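Local coordinates for protein chitinase A (Cycas revoluta, PDB 4MNK) that probably hydrolyses chitin as a family 18 glycoside hydrolase and holds chitin-derived sugar chains in its binding cleft, at residues S94-F99 and V135-A140. Numbering follows the deposited sequence.
Sequences SARQRF and VSELTA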
loop_
_atom_site.group_PDB
_atom_site.type_symbol
_atom_site.label_atom_id
_atom_site.label_comp_id
_atom_site.label_asym_id
_atom_site.label_seq_id
_atom_site.Cartn_x
_atom_site.Cartn_y
_atom_site.Cartn_z
ATOM N N SER A 94 14.359 5.313 -24.434
ATOM C CA SER A 94 14.368 3.948 -24.959
ATOM C C SER A 94 14.016 2.936 -23.870
ATOM O O SER A 94 13.245 2.005 -24.106
ATOM C CB SER A 94 15.717 3.615 -25.598
ATOM O OG SER A 94 15.972 4.447 -26.717
ATOM N N ALA A 95 14.573 3.133 -22.677
ATOM C CA ALA A 95 14.266 2.281 -21.530
ATOM C C ALA A 95 12.784 2.362 -21.152
ATOM O O ALA A 95 12.159 1.338 -20.869
ATOM C CB ALA A 95 15.149 2.637 -20.342
ATOM N N ARG A 96 12.223 3.574 -21.164
ATOM C CA ARG A 96 10.799 3.763 -20.867
ATOM C C ARG A 96 9.927 2.981 -21.844
ATOM O O ARG A 96 8.933 2.376 -21.446
ATOM C CB ARG A 96 10.412 5.245 -20.879
ATOM C CG ARG A 96 11.062 6.082 -19.778
ATOM C CD ARG A 96 10.314 7.389 -19.543
ATOM N NE ARG A 96 10.093 8.136 -20.780
ATOM C CZ ARG A 96 10.899 9.083 -21.250
ATOM N NH1 ARG A 96 12.000 9.432 -20.591
ATOM N NH2 ARG A 96 10.598 9.692 -22.389
ATOM N N GLN A 97 10.311 2.984 -23.119
ATOM C CA GLN A 97 9.586 2.238 -24.149
ATOM C C GLN A 97 9.601 0.733 -23.859
ATOM O O GLN A 97 8.568 0.066 -23.962
ATOM C CB GLN A 97 10.166 2.540 -25.536
ATOM C CG GLN A 97 9.292 2.104 -26.712
ATOM C CD GLN A 97 9.713 2.738 -28.033
ATOM O OE1 GLN A 97 10.742 3.416 -28.118
ATOM N NE2 GLN A 97 8.912 2.522 -29.072
ATOM N N ARG A 98 10.768 0.209 -23.487
ATOM C CA ARG A 98 10.911 -1.209 -23.156
ATOM C C ARG A 98 10.089 -1.575 -21.920
ATOM O O ARG A 98 9.445 -2.625 -21.892
ATOM C CB ARG A 98 12.384 -1.591 -22.964
ATOM C CG ARG A 98 13.245 -1.399 -24.214
ATOM C CD ARG A 98 14.595 -2.092 -24.100
ATOM N NE ARG A 98 15.403 -1.585 -22.990
ATOM C CZ ARG A 98 16.201 -0.523 -23.050
ATOM N NH1 ARG A 98 16.310 0.180 -24.172
ATOM N NH2 ARG A 98 16.892 -0.156 -21.979
ATOM N N PHE A 99 10.105 -0.699 -20.916
ATOM C CA PHE A 99 9.330 -0.883 -19.689
ATOM C C PHE A 99 7.834 -0.930 -19.984
ATOM O O PHE A 99 7.126 -1.807 -19.496
ATOM C CB PHE A 99 9.633 0.241 -18.693
ATOM C CG PHE A 99 8.805 0.188 -17.431
ATOM C CD1 PHE A 99 9.317 -0.389 -16.272
ATOM C CD2 PHE A 99 7.522 0.728 -17.392
ATOM C CE1 PHE A 99 8.563 -0.434 -15.097
ATOM C CE2 PHE A 99 6.759 0.683 -16.222
ATOM C CZ PHE A 99 7.284 0.100 -15.077
ATOM N N VAL A 135 4.607 7.586 -17.053
ATOM C CA VAL A 135 3.194 7.314 -16.815
ATOM C C VAL A 135 2.322 7.749 -17.998
ATOM O O VAL A 135 1.381 7.046 -18.372
ATOM C CB VAL A 135 2.714 7.927 -15.477
ATOM C CG1 VAL A 135 1.214 7.754 -15.298
ATOM C CG2 VAL A 135 3.447 7.278 -14.308
ATOM N N SER A 136 2.653 8.887 -18.608
ATOM C CA SER A 136 1.909 9.349 -19.778
ATOM C C SER A 136 2.027 8.339 -20.922
ATOM O O SER A 136 1.036 8.005 -21.577
ATOM C CB SER A 136 2.389 10.729 -20.223
ATOM O OG SER A 136 1.611 11.206 -21.306
ATOM N N GLU A 137 3.244 7.845 -21.144
ATOM C CA GLU A 137 3.505 6.839 -22.173
ATOM C C GLU A 137 2.802 5.515 -21.863
ATOM O O GLU A 137 2.272 4.857 -22.763
ATOM C CB GLU A 137 5.014 6.649 -22.359
ATOM C CG GLU A 137 5.691 7.855 -23.026
ATOM C CD GLU A 137 7.185 7.979 -22.735
ATOM O OE1 GLU A 137 7.791 7.033 -22.195
ATOM O OE2 GLU A 137 7.758 9.042 -23.061
ATOM N N LEU A 138 2.776 5.141 -20.588
ATOM C CA LEU A 138 2.107 3.914 -20.165
ATOM C C LEU A 138 0.589 3.994 -20.377
ATOM O O LEU A 138 -0.019 3.059 -20.899
ATOM C CB LEU A 138 2.447 3.589 -18.707
ATOM C CG LEU A 138 1.922 2.271 -18.127
ATOM C CD1 LEU A 138 2.320 1.059 -18.974
ATOM C CD2 LEU A 138 2.426 2.116 -16.705
ATOM N N THR A 139 -0.009 5.118 -19.992
ATOM C CA THR A 139 -1.440 5.350 -20.211
ATOM C C THR A 139 -1.815 5.192 -21.690
ATOM O O THR A 139 -2.776 4.495 -22.021
ATOM C CB THR A 139 -1.869 6.743 -19.698
ATOM O OG1 THR A 139 -1.638 6.824 -18.287
ATOM C CG2 THR A 139 -3.348 7.007 -19.977
ATOM N N ALA A 140 -1.042 5.828 -22.570
ATOM C CA ALA A 140 -1.282 5.762 -24.013
ATOM C C ALA A 140 -1.160 4.338 -24.552
ATOM O O ALA A 140 -1.993 3.887 -25.340
ATOM C CB ALA A 140 -0.336 6.698 -24.755
#
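Arg96 and Glu137 start from matching first torsions, each with CG anti to its own carbonyl carbon. Both run on extended through chi2; a bend at chi3 (-51°) of Arg96 then turns its NE edge to the carboxylate, and the two side chains cross at about a right angle. The grip is side-on and bidentate, a salt bridge with one nitrogen to each oxygen. Arg96 NE donates to Glu137 OE1 at 2.9 Å, with an N-H...O angle of 165°, and Arg96 NH2 reaches the syn lone pair of Glu137 OE2 at 3.0 Å. Both oxygens lie near the guanidinium plane, though the two flat groups are turned 34° apart. Glu137 OE1 also lies 3.4 Å from Arg96 CB, against the base of the arginine as well as its end. Between residues 94-99 and 135-140 the salt bridge is the only close contact; two long side chains suit it because they can span the gap, and the paired bonds limit rotation of both end groups. Arg96 NH1 binds the carbonyl O of Asn90, tying the bridge to the end of helix 80-90. Helices 93-110 and 125-149 belong to the outer layer of the TIM barrel, where strand 114-119 runs between them in sequence; Arg96 and Phe99 also meet Leu134 of the facing helix, and the buried, apolar Phe99 and Leu138 suit the side where both pack on Leu117 of that strand.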